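Local coordinates for MOBA relate protein (Mycobacterium sp., PDB 2WAW) that is of unknown function but carries a MobA-like nucleotidyltransferase domain of the GT-A type, so it probably handles a nucleotide substrate, at residues T7-A12 and Q48-L53; L101-Q106 and I135-W140; T90-T95 and V141-F146; G20-L25 and G54-E59. All coordinates share one frame; numbering follows the deposited sequence.

Interaction 1 of 4, residues T7-A12 and Q48-L53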
loop_
_atom_site.group_PDB
_atom_site.type_symbol
_atom_site.label_atom_id
_atom_site.label_comp_id
_atom_site.label_asym_id
_atom_site.label_seq_id
_atom_site.Cartn_x
_atom_site.Cartn_y
_atom_site.Cartn_z
ATOM N N THR A 7 -0.450 -4.963 11.173
ATOM C CA THR A 7 -1.370 -3.955 10.650
ATOM C C THR A 7 -1.046 -3.709 9.189
ATOM O O THR A 7 0.112 -3.491 8.852
ATOM C CB THR A 7 -1.243 -2.640 11.437
ATOM O OG1 THR A 7 -1.800 -2.834 12.743
ATOM C CG2 THR A 7 -2.011 -1.517 10.735
ATOM N N GLY A 8 -2.060 -3.767 8.333
ATOM C CA GLY A 8 -1.901 -3.369 6.931
ATOM C C GLY A 8 -2.156 -1.887 6.774
ATOM O O GLY A 8 -3.038 -1.340 7.423
ATOM N N VAL A 9 -1.382 -1.230 5.905
ATOM C CA VAL A 9 -1.541 0.196 5.663
ATOM C C VAL A 9 -1.579 0.378 4.143
ATOM O O VAL A 9 -0.596 0.111 3.453
ATOM C CB VAL A 9 -0.357 1.028 6.246
ATOM C CG1 VAL A 9 -0.531 2.551 5.932
ATOM C CG2 VAL A 9 -0.192 0.800 7.774
ATOM N N VAL A 10 -2.724 0.812 3.638
ATOM C CA VAL A 10 -2.889 1.101 2.225
ATOM C C VAL A 10 -2.777 2.611 2.053
ATOM O O VAL A 10 -3.636 3.373 2.544
ATOM C CB VAL A 10 -4.249 0.610 1.721
ATOM C CG1 VAL A 10 -4.467 1.016 0.258
ATOM C CG2 VAL A 10 -4.363 -0.897 1.834
ATOM N N LEU A 11 -1.714 3.036 1.376
ATOM C CA LEU A 11 -1.468 4.473 1.140
ATOM C C LEU A 11 -2.228 4.895 -0.103
ATOM O O LEU A 11 -1.922 4.442 -1.220
ATOM C CB LEU A 11 0.039 4.752 1.003
ATOM C CG LEU A 11 0.856 4.310 2.222
ATOM C CD1 LEU A 11 2.350 4.377 1.871
ATOM C CD2 LEU A 11 0.590 5.216 3.426
ATOM N N ALA A 12 -3.258 5.715 0.103
ATOM C CA ALA A 12 -4.177 6.084 -0.985
ATOM C C ALA A 12 -4.481 7.576 -1.024
ATOM O O ALA A 12 -5.555 7.988 -1.466
ATOM C CB ALA A 12 -5.468 5.257 -0.902
ATOM N N GLN A 48 -5.564 -5.379 11.627
ATOM C CA GLN A 48 -6.057 -4.024 11.482
ATOM C C GLN A 48 -5.714 -3.597 10.066
ATOM O O GLN A 48 -4.646 -3.959 9.567
ATOM C CB GLN A 48 -5.350 -3.103 12.487
ATOM C CG GLN A 48 -5.613 -1.606 12.287
ATOM C CD GLN A 48 -4.806 -0.735 13.215
ATOM O OE1 GLN A 48 -3.663 -1.066 13.582
ATOM N NE2 GLN A 48 -5.373 0.408 13.572
ATOM N N LEU A 49 -6.586 -2.822 9.452
ATOM C CA LEU A 49 -6.319 -2.247 8.162
ATOM C C LEU A 49 -6.608 -0.755 8.142
ATOM O O LEU A 49 -7.680 -0.363 8.341
ATOM C CB LEU A 49 -7.119 -2.961 7.080
ATOM C CG LEU A 49 -6.971 -2.555 5.621
ATOM C CD1 LEU A 49 -5.537 -2.653 5.181
ATOM C CD2 LEU A 49 -7.824 -3.461 4.779
ATOM N N ILE A 50 -5.578 0.016 7.846
ATOM C CA ILE A 50 -5.629 1.465 7.762
ATOM C C ILE A 50 -5.544 1.914 6.301
ATOM O O ILE A 50 -4.792 1.398 5.561
ATOM C CB ILE A 50 -4.429 2.102 8.474
ATOM C CG1 ILE A 50 -4.466 1.824 9.977
ATOM C CG2 ILE A 50 -4.331 3.580 8.178
ATOM C CD1 ILE A 50 -3.242 2.187 10.659
ATOM N N VAL A 51 -6.390 2.838 5.935
ATOM C CA VAL A 51 -6.327 3.428 4.595
ATOM C C VAL A 51 -6.175 4.929 4.738
ATOM O O VAL A 51 -6.922 5.572 5.496
ATOM C CB VAL A 51 -7.608 3.139 3.786
ATOM C CG1 VAL A 51 -7.448 3.582 2.301
ATOM C CG2 VAL A 51 -7.999 1.671 3.906
ATOM N N THR A 52 -5.192 5.494 4.024
ATOM C CA THR A 52 -5.024 6.952 4.046
ATOM C C THR A 52 -5.648 7.559 2.806
ATOM O O THR A 52 -5.602 6.979 1.710
ATOM C CB THR A 52 -3.537 7.394 4.133
ATOM O OG1 THR A 52 -2.873 7.018 2.920
ATOM C CG2 THR A 52 -2.812 6.716 5.318
ATOM N N LEU A 53 -6.237 8.732 2.996
ATOM C CA LEU A 53 -6.873 9.451 1.906
ATOM C C LEU A 53 -6.497 10.908 2.013
ATOM O O LEU A 53 -6.263 11.420 3.113
ATOM C CB LEU A 53 -8.394 9.295 1.988
ATOM C CG LEU A 53 -8.968 7.885 1.869
ATOM C CD1 LEU A 53 -10.465 7.912 2.102
ATOM C CD2 LEU A 53 -8.672 7.371 0.515
#

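Interaction 2 of 4, residues L101-Q106 and I135-W140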
loop_
_atom_site.group_PDB
_atom_site.type_symbol
_atom_site.label_atom_id
_atom_site.label_comp_id
_atom_site.label_asym_id
_atom_site.label_seq_id
_atom_site.Cartn_x
_atom_site.Cartn_y
_atom_site.Cartn_z
ATOM N N LEU A 101 3.001 -2.304 4.046
ATOM C CA LEU A 101 2.691 -1.113 3.236
ATOM C C LEU A 101 2.358 -1.470 1.819
ATOM O O LEU A 101 3.099 -2.201 1.172
ATOM C CB LEU A 101 3.910 -0.179 3.206
ATOM C CG LEU A 101 4.351 0.533 4.477
ATOM C CD1 LEU A 101 5.667 1.248 4.195
ATOM C CD2 LEU A 101 3.281 1.519 4.936
ATOM N N MET A 102 1.247 -0.932 1.334
ATOM C CA MET A 102 0.946 -1.083 -0.074
ATOM C C MET A 102 0.260 0.169 -0.573
ATOM O O MET A 102 -0.165 1.025 0.206
ATOM C CB MET A 102 0.089 -2.303 -0.318
ATOM C CG MET A 102 -1.359 -2.065 -0.061
ATOM S SD MET A 102 -2.233 -3.613 -0.207
ATOM C CE MET A 102 -2.260 -4.159 1.509
ATOM N N LEU A 103 0.265 0.336 -1.894
ATOM C CA LEU A 103 -0.368 1.506 -2.513
ATOM C C LEU A 103 -1.821 1.213 -2.857
ATOM O O LEU A 103 -2.144 0.090 -3.245
ATOM C CB LEU A 103 0.376 1.930 -3.792
ATOM C CG LEU A 103 1.860 2.322 -3.618
ATOM C CD1 LEU A 103 2.425 2.861 -4.927
ATOM C CD2 LEU A 103 2.057 3.348 -2.511
ATOM N N GLY A 104 -2.685 2.225 -2.774
ATOM C CA GLY A 104 -4.105 2.069 -3.096
ATOM C C GLY A 104 -4.364 1.718 -4.560
ATOM O O GLY A 104 -5.470 1.271 -4.920
ATOM N N ASP A 105 -3.337 1.931 -5.391
ATOM C CA ASP A 105 -3.426 1.736 -6.842
ATOM C C ASP A 105 -2.661 0.505 -7.350
ATOM O O ASP A 105 -2.350 0.397 -8.542
ATOM C CB ASP A 105 -3.026 3.009 -7.628
ATOM C CG ASP A 105 -1.658 3.548 -7.232
ATOM O OD1 ASP A 105 -1.502 3.905 -6.042
ATOM O OD2 ASP A 105 -0.767 3.660 -8.111
ATOM N N GLN A 106 -2.413 -0.441 -6.470
ATOM C CA GLN A 106 -1.781 -1.704 -6.799
ATOM C C GLN A 106 -2.642 -2.938 -6.449
ATOM O O GLN A 106 -2.315 -3.682 -5.559
ATOM C CB GLN A 106 -0.476 -1.849 -6.032
ATOM C CG GLN A 106 0.582 -0.877 -6.285
ATOM C CD GLN A 106 1.710 -0.916 -5.240
ATOM O OE1 GLN A 106 1.551 -0.530 -4.101
ATOM N NE2 GLN A 106 2.844 -1.335 -5.666
ATOM N N ILE A 135 12.288 -5.466 -7.310
ATOM C CA ILE A 135 11.723 -5.301 -5.967
ATOM C C ILE A 135 10.471 -4.435 -6.037
ATOM O O ILE A 135 10.426 -3.485 -6.833
ATOM C CB ILE A 135 12.768 -4.597 -5.049
ATOM C CG1 ILE A 135 13.997 -5.494 -4.819
ATOM C CG2 ILE A 135 12.154 -4.097 -3.729
ATOM C CD1 ILE A 135 13.693 -6.835 -4.195
ATOM N N GLY A 136 9.484 -4.720 -5.201
ATOM C CA GLY A 136 8.319 -3.849 -5.141
ATOM C C GLY A 136 7.436 -4.138 -3.955
ATOM O O GLY A 136 7.699 -5.051 -3.160
ATOM N N HIS A 137 6.388 -3.328 -3.841
ATOM C CA HIS A 137 5.360 -3.532 -2.822
ATOM C C HIS A 137 4.720 -4.901 -2.962
ATOM O O HIS A 137 4.708 -5.477 -4.063
ATOM C CB HIS A 137 4.266 -2.457 -2.939
ATOM C CG HIS A 137 4.716 -1.079 -2.559
ATOM N ND1 HIS A 137 5.306 -0.215 -3.461
ATOM C CD2 HIS A 137 4.657 -0.412 -1.381
ATOM C CE1 HIS A 137 5.595 0.921 -2.851
ATOM N NE2 HIS A 137 5.208 0.831 -1.592
ATOM N N PRO A 138 4.205 -5.462 -1.854
ATOM C CA PRO A 138 4.157 -4.906 -0.485
ATOM C C PRO A 138 5.499 -4.923 0.258
ATOM O O PRO A 138 6.385 -5.773 -0.029
ATOM C CB PRO A 138 3.110 -5.789 0.210
ATOM C CG PRO A 138 3.232 -7.143 -0.507
ATOM C CD PRO A 138 3.557 -6.783 -1.944
ATOM N N PHE A 139 5.641 -3.970 1.196
ATOM C CA PHE A 139 6.829 -3.885 2.050
ATOM C C PHE A 139 6.437 -4.228 3.483
ATOM O O PHE A 139 5.320 -3.932 3.908
ATOM C CB PHE A 139 7.428 -2.476 2.068
ATOM C CG PHE A 139 7.942 -1.979 0.738
ATOM C CD1 PHE A 139 8.440 -2.855 -0.230
ATOM C CD2 PHE A 139 7.964 -0.613 0.496
ATOM C CE1 PHE A 139 8.947 -2.362 -1.448
ATOM C CE2 PHE A 139 8.469 -0.105 -0.706
ATOM C CZ PHE A 139 8.946 -0.973 -1.675
ATOM N N TRP A 140 7.354 -4.856 4.220
ATOM C CA TRP A 140 7.199 -5.032 5.658
ATOM C C TRP A 140 8.129 -4.088 6.365
ATOM O O TRP A 140 9.292 -3.993 6.005
ATOM C CB TRP A 140 7.520 -6.481 6.037
ATOM C CG TRP A 140 7.920 -6.707 7.469
ATOM C CD1 TRP A 140 9.186 -6.712 7.979
ATOM C CD2 TRP A 140 7.042 -7.005 8.568
ATOM N NE1 TRP A 140 9.153 -6.990 9.328
ATOM C CE2 TRP A 140 7.849 -7.166 9.715
ATOM C CE3 TRP A 140 5.648 -7.136 8.694
ATOM C CZ2 TRP A 140 7.305 -7.461 10.982
ATOM C CZ3 TRP A 140 5.111 -7.437 9.939
ATOM C CH2 TRP A 140 5.937 -7.588 11.071
#

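Interaction 3 of 4, residues T90-T95 and V141-F146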
loop_
_atom_site.group_PDB
_atom_site.type_symbol
_atom_site.label_atom_id
_atom_site.label_comp_id
_atom_site.label_asym_id
_atom_site.label_seq_id
_atom_site.Cartn_x
_atom_site.Cartn_y
_atom_site.Cartn_z
ATOM N N THR A 90 0.451 6.807 13.692
ATOM C CA THR A 90 -0.125 7.168 14.990
ATOM C C THR A 90 -1.355 6.303 15.352
ATOM O O THR A 90 -1.711 6.159 16.532
ATOM C CB THR A 90 -0.438 8.679 15.056
ATOM O OG1 THR A 90 -1.563 8.993 14.229
ATOM C CG2 THR A 90 0.763 9.483 14.595
ATOM N N TRP A 91 -1.967 5.716 14.324
ATOM C CA TRP A 91 -3.163 4.871 14.435
ATOM C C TRP A 91 -2.885 3.375 14.562
ATOM O O TRP A 91 -3.806 2.597 14.821
ATOM C CB TRP A 91 -4.035 5.042 13.196
ATOM C CG TRP A 91 -4.834 6.287 13.123
ATOM C CD1 TRP A 91 -4.363 7.563 12.969
ATOM C CD2 TRP A 91 -6.263 6.375 13.124
ATOM N NE1 TRP A 91 -5.420 8.448 12.914
ATOM C CE2 TRP A 91 -6.596 7.746 13.000
ATOM C CE3 TRP A 91 -7.295 5.432 13.230
ATOM C CZ2 TRP A 91 -7.926 8.198 12.988
ATOM C CZ3 TRP A 91 -8.619 5.881 13.215
ATOM C CH2 TRP A 91 -8.919 7.254 13.093
ATOM N N VAL A 92 -1.636 2.967 14.345
ATOM C CA VAL A 92 -1.275 1.546 14.391
ATOM C C VAL A 92 -1.483 0.981 15.797
ATOM O O VAL A 92 -1.023 1.579 16.774
ATOM C CB VAL A 92 0.181 1.336 13.937
ATOM C CG1 VAL A 92 0.594 -0.124 14.070
ATOM C CG2 VAL A 92 0.337 1.777 12.469
ATOM N N ASP A 93 -2.189 -0.112 15.883
ATOM C CA ASP A 93 -2.449 -0.851 17.154
ATOM C C ASP A 93 -1.087 -1.141 17.867
ATOM O O ASP A 93 -0.230 -1.643 17.279
ATOM C CB ASP A 93 -3.263 -2.137 16.861
ATOM C CG ASP A 93 -3.895 -2.782 18.117
ATOM O OD1 ASP A 93 -3.194 -3.020 19.111
ATOM O OD2 ASP A 93 -5.106 -3.110 18.085
ATOM N N PRO A 94 -0.994 -0.883 19.159
ATOM C CA PRO A 94 0.243 -1.268 19.855
ATOM C C PRO A 94 0.630 -2.747 19.765
ATOM O O PRO A 94 1.816 -3.080 19.854
ATOM C CB PRO A 94 -0.031 -0.875 21.315
ATOM C CG PRO A 94 -1.092 0.177 21.239
ATOM C CD PRO A 94 -1.924 -0.140 20.047
ATOM N N THR A 95 -0.350 -3.622 19.558
ATOM C CA THR A 95 -0.047 -5.041 19.407
ATOM C C THR A 95 0.640 -5.398 18.087
ATOM O O THR A 95 1.171 -6.493 17.958
ATOM C CB THR A 95 -1.287 -5.952 19.612
ATOM O OG1 THR A 95 -2.270 -5.653 18.612
ATOM C CG2 THR A 95 -1.864 -5.748 21.017
ATOM N N VAL A 141 7.620 -3.407 7.395
ATOM C CA VAL A 141 8.440 -2.553 8.256
ATOM C C VAL A 141 8.128 -2.881 9.709
ATOM O O VAL A 141 6.973 -2.760 10.152
ATOM C CB VAL A 141 8.212 -1.058 7.981
ATOM C CG1 VAL A 141 9.177 -0.197 8.833
ATOM C CG2 VAL A 141 8.416 -0.756 6.500
ATOM N N SER A 142 9.175 -3.254 10.457
ATOM C CA SER A 142 9.063 -3.690 11.831
ATOM C C SER A 142 8.871 -2.465 12.718
ATOM O O SER A 142 9.286 -1.367 12.356
ATOM C CB SER A 142 10.339 -4.442 12.251
ATOM O OG SER A 142 11.458 -3.571 12.220
ATOM N N ARG A 143 8.221 -2.670 13.857
ATOM C CA ARG A 143 7.948 -1.600 14.812
ATOM C C ARG A 143 9.215 -0.826 15.197
ATOM O O ARG A 143 9.161 0.391 15.393
ATOM C CB ARG A 143 7.296 -2.184 16.066
ATOM C CG ARG A 143 7.118 -1.149 17.189
ATOM C CD ARG A 143 6.210 -1.671 18.296
ATOM N NE ARG A 143 4.844 -1.851 17.815
ATOM C CZ ARG A 143 3.942 -0.876 17.707
ATOM N NH1 ARG A 143 4.238 0.374 18.055
ATOM N NH2 ARG A 143 2.732 -1.154 17.242
ATOM N N GLY A 144 10.346 -1.526 15.261
ATOM C CA GLY A 144 11.620 -0.910 15.658
ATOM C C GLY A 144 12.076 0.253 14.797
ATOM O O GLY A 144 12.833 1.111 15.259
ATOM N N VAL A 145 11.617 0.309 13.549
ATOM C CA VAL A 145 11.989 1.424 12.672
ATOM C C VAL A 145 10.816 2.346 12.287
ATOM O O VAL A 145 10.905 3.146 11.341
ATOM C CB VAL A 145 12.790 0.936 11.439
ATOM C CG1 VAL A 145 14.144 0.390 11.894
ATOM C CG2 VAL A 145 12.030 -0.127 10.686
ATOM N N PHE A 146 9.715 2.231 13.027
ATOM C CA PHE A 146 8.593 3.167 12.876
ATOM C C PHE A 146 9.064 4.630 12.968
ATOM O O PHE A 146 8.588 5.476 12.222
ATOM C CB PHE A 146 7.499 2.912 13.926
ATOM C CG PHE A 146 6.585 1.742 13.621
ATOM C CD1 PHE A 146 6.784 0.910 12.509
ATOM C CD2 PHE A 146 5.515 1.468 14.484
ATOM C CE1 PHE A 146 5.929 -0.171 12.266
ATOM C CE2 PHE A 146 4.653 0.398 14.260
ATOM C CZ PHE A 146 4.857 -0.439 13.133
HETATM O O HOH W 1 1.638 1.697 17.588
#

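Interaction 4 of 4, residues G20-L25 and G54-E59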
loop_
_atom_site.group_PDB
_atom_site.type_symbol
_atom_site.label_atom_id
_atom_site.label_comp_id
_atom_site.label_asym_id
_atom_site.label_seq_id
_atom_site.Cartn_x
_atom_site.Cartn_y
_atom_site.Cartn_z
ATOM N N GLY A 20 -5.748 13.752 -13.762
ATOM C CA GLY A 20 -6.747 14.800 -13.845
ATOM C C GLY A 20 -8.051 14.490 -13.143
ATOM O O GLY A 20 -9.036 15.210 -13.303
ATOM N N THR A 21 -8.051 13.417 -12.352
ATOM C CA THR A 21 -9.243 12.936 -11.671
ATOM C C THR A 21 -8.744 12.012 -10.560
ATOM O O THR A 21 -7.636 11.494 -10.683
ATOM C CB THR A 21 -10.155 12.157 -12.649
ATOM O OG1 THR A 21 -11.437 11.940 -12.053
ATOM C CG2 THR A 21 -9.533 10.814 -13.053
ATOM N N PRO A 22 -9.522 11.831 -9.471
ATOM C CA PRO A 22 -8.998 10.962 -8.398
ATOM C C PRO A 22 -8.807 9.513 -8.875
ATOM O O PRO A 22 -9.781 8.846 -9.234
ATOM C CB PRO A 22 -10.077 11.066 -7.306
ATOM C CG PRO A 22 -10.811 12.384 -7.601
ATOM C CD PRO A 22 -10.848 12.382 -9.117
ATOM N N LYS A 23 -7.565 9.032 -8.912
ATOM C CA LYS A 23 -7.325 7.685 -9.437
ATOM C C LYS A 23 -8.015 6.597 -8.599
ATOM O O LYS A 23 -8.351 5.536 -9.117
ATOM C CB LYS A 23 -5.826 7.393 -9.583
ATOM C CG LYS A 23 -5.062 7.254 -8.275
ATOM C CD LYS A 23 -3.569 7.241 -8.642
ATOM C CE LYS A 23 -2.680 7.193 -7.457
ATOM N NZ LYS A 23 -1.268 7.162 -7.921
ATOM N N GLN A 24 -8.223 6.890 -7.315
ATOM C CA GLN A 24 -8.861 5.961 -6.372
ATOM C C GLN A 24 -10.235 5.519 -6.897
ATOM O O GLN A 24 -10.673 4.395 -6.641
ATOM C CB GLN A 24 -9.013 6.633 -4.978
ATOM C CG GLN A 24 -7.683 7.032 -4.273
ATOM C CD GLN A 24 -7.047 8.340 -4.779
ATOM O OE1 GLN A 24 -5.894 8.680 -4.418
ATOM N NE2 GLN A 24 -7.774 9.071 -5.616
ATOM N N LEU A 25 -10.876 6.402 -7.633
ATOM C CA LEU A 25 -12.233 6.193 -8.107
ATOM C C LEU A 25 -12.362 5.701 -9.544
ATOM O O LEU A 25 -13.423 5.464 -9.981
ATOM C CB LEU A 25 -13.085 7.459 -7.879
ATOM C CG LEU A 25 -13.152 7.948 -6.443
ATOM C CD1 LEU A 25 -13.739 9.250 -6.341
ATOM C CD2 LEU A 25 -13.881 6.983 -5.553
ATOM N N GLY A 54 -6.454 11.583 0.871
ATOM C CA GLY A 54 -6.073 12.989 0.850
ATOM C C GLY A 54 -7.221 13.906 0.460
ATOM O O GLY A 54 -8.351 13.749 0.941
ATOM N N GLY A 55 -6.932 14.843 -0.445
ATOM C CA GLY A 55 -7.901 15.857 -0.875
ATOM C C GLY A 55 -9.209 15.332 -1.455
ATOM O O GLY A 55 -10.244 15.991 -1.330
ATOM N N ALA A 56 -9.161 14.150 -2.074
ATOM C CA ALA A 56 -10.334 13.506 -2.668
ATOM C C ALA A 56 -11.161 12.673 -1.681
ATOM O O ALA A 56 -12.079 11.962 -2.092
ATOM C CB ALA A 56 -9.891 12.618 -3.851
ATOM N N ALA A 57 -10.843 12.758 -0.386
ATOM C CA ALA A 57 -11.473 11.915 0.640
ATOM C C ALA A 57 -12.995 11.955 0.606
ATOM O O ALA A 57 -13.635 10.924 0.738
ATOM C CB ALA A 57 -10.982 12.281 2.035
ATOM N N ASP A 58 -13.565 13.151 0.463
ATOM C CA ASP A 58 -15.021 13.312 0.445
ATOM C C ASP A 58 -15.672 12.444 -0.621
ATOM O O ASP A 58 -16.640 11.730 -0.324
ATOM C CB ASP A 58 -15.403 14.781 0.244
ATOM C CG ASP A 58 -15.226 15.610 1.506
ATOM O OD1 ASP A 58 -14.830 15.043 2.550
ATOM O OD2 ASP A 58 -15.486 16.831 1.449
ATOM N N GLU A 59 -15.148 12.505 -1.845
ATOM C CA GLU A 59 -15.647 11.699 -2.972
ATOM C C GLU A 59 -15.428 10.207 -2.712
ATOM O O GLU A 59 -16.291 9.374 -2.980
ATOM C CB GLU A 59 -14.941 12.093 -4.277
ATOM C CG GLU A 59 -15.021 13.566 -4.658
ATOM C CD GLU A 59 -14.007 13.945 -5.729
ATOM O OE1 GLU A 59 -14.264 13.672 -6.921
ATOM O OE2 GLU A 59 -12.947 14.514 -5.382
#

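Interaction 1 of 4, residues T7-A12 and Q48-L53
Gly8 and Val10 run beside Ile50 as parallel strands in the central sheet of a Rossmann-like GT-A fold. Four sound backbone hydrogen bonds hold the pair, with a weak fifth from Ala12 N to Thr52 O. Gly8 N gives to Gln48 O, Ile50 N to Gly8 O at 2.9 Å, Val10 N to Ile50 O, and Thr52 N to Val10 O at 3.0 Å, so Gly8, Val10 and Ile50 each bond through both N and O.

Apolar packing differs on the two faces. On the face of Val10 and Val51, Val10 CG2 lies 4.0 Å from Leu49 CD1, and helix 33-42 covers them through Leu38 and Ala41. On the other face Thr7 CG2 sits 3.9 Å from Ile50 CD1, while Val9 and Thr52 meet Ala88 of helix 84-90.

Side-chain polar bonds mark both ends. Thr7 OG1 donates to a lone pair of Gln48 OE1 in the carbonyl plane at 2.7 Å; OE1 also accepts from Asp93 N, and Gln48 NE2 bonds Asp70 and Trp91, which fixes the amide. Thr52 OG1, which also bonds Ser84 OG, stands between its own N and carbonyl carbon (chi1 67°) and accepts from Ala12 N at 3.1 Å.

Interaction 2 of 4, residues L101-Q106 and I135-W140
His137 meets the end of strand 98-103 with its imidazole, just where the antiparallel strand 134-142 is broken at a corner, in the central mixed sheet of the MobA-like GT-A fold. With CG anti to the carbonyl carbon (chi1 -69°), the ring is set against the end of strand 98-103, and Leu103, the carbonyl of Leu101 and Gln106 approach it from that segment. Leu103 comes over one face: CG lies 4.2 Å from the ring centroid, 14° off the normal, a CH-pi contact offset toward the rim. The carbonyl of Leu101 stands at the ring edge, with O 3.5 Å from His137 CD2. The amide of Gln106 also lies close to the histidine, but its placement is doubtful. Phe139 CE2, two residues on in the chain, lies over the face opposite Leu103, so the imidazole is sandwiched.

Leu101 carries the sheet pairing. It forms an antiparallel hydrogen-bonded pair with Phe139: Leu101 N gives to Phe139 O at 2.8 Å and Phe139 N returns to Leu101 O at 3.1 Å. Their CB atoms share one face of the sheet, 4.4 Å apart. On its other side strand 98-103 bonds strand 6-12 through Met102, and Gly104 just beyond it does so too. Pro138, entered through a cis peptide bond, follows directly on the histidine, whose carbonyl is bonded by Tyr131 OH; Pro138 CA makes a CA-H...O contact with Leu101 O at 3.3 Å.

Interaction 3 of 4, residues T90-T95 and V141-F146
A water molecule between the two segments donates to Val92 O at 2.8 Å and accepts from Arg143 NH1 at 3.0 Å, lying in the plane of the guanidinium at its edge. This bridge ties the loop after helix 84-90 to the arginine. The same guanidinium approaches two more carbonyls of that loop: NH2 is 3.0 Å from Asp93 O, which lies at the guanidinium edge, near the plane of the group, and 3.4 Å from Pro94 O, which lies over one face; both angles are too poor for hydrogen bonds. The bend of the arginine chain at chi3 (-66°) places NE, which bonds Ala96 O. Phe146 CE2 lies 3.7 Å above the centre of the guanidinium plane.

Val92 supplies the apolar part. Its CG1 meets Phe146 CE2 tip to tip at 4.1 Å and lies 4.0 Å from Arg143 NH2, the valine and arginine side chains running opposite ways. Asp93 OD1 accepts from Thr95 N at 2.9 Å, an Asx turn within the loop, around Pro94.

In the fold, the contact lies near the surface, where the turn from strand 134-142 into helix 146-150 meets the loop leading to strand 98-103; Val92 and Phe146 both rest on Ile99 of that strand.

Interaction 4 of 4, residues G20-L25 and G54-E59
Pro22 and Ala56 make the close part of this contact: Pro22 CB lies 3.8 Å from Ala56 CB, and the alanine methyl is only slightly farther from Pro22 CG. Beside it, Leu25 reaches helix 57-63, with CD1 3.7 Å from Glu59 CB; the two side chains cross at about a right angle. Leu25 CG is anti to the carbonyl carbon (chi1 -57°), and the side chain also packs on Val60 and Lys63 of the same helix, so the leucine is seated along one side of that helix.

The looser side belongs to the carboxylate of Glu59, not because it stands farther off but because the side chain is partly exposed and was modelled in two conformers. In one of them the chain runs extended beyond CG and crosses the proline ring at about a right angle, bringing the carboxylate against Pro22 CG. No hydrogen bond joins the two segments, and the contact is van der Waals throughout.

Each segment is tied up within itself. Leu25 N bonds Pro22 O at 3.1 Å in the short 3-10 turn, and Ala57 N bonds Gly54 O at 3.0 Å, closing a type I turn that contains Ala56, the N-cap of helix 57-63. The loop after strand 6-12, running from Leu11 through Gly20 to Lys23, is consistent with the nucleotide-binding signature loop of MobA-like nucleotidyltransferases, and this contact packs its closing end against the helix that follows the next parallel strand.

Overall arrangement
Interactions 1 and 2 are buried core contacts, interactions 3 and 4 lie at the surface. The first two share one sheet: strand 6-12 pairs with 48-53 on one side and with 98-103 on the other, and 98-103 in turn pairs with 134-142, so parallel bonding passes into antiparallel. Interaction 3 uses the far end of strand 134-142 and joins interaction 1 where Gln48 bonds Asp93 and Trp91. Backbone bonds dominate interaction 1, whereas interaction 2 is a short pairing plus packing on a histidine ring; interaction 3 relies on a water and an arginine, while interaction 4 has van der Waals contacts alone. Interactions 3 and 4 lie farthest apart, with centres about 27 Å from each other.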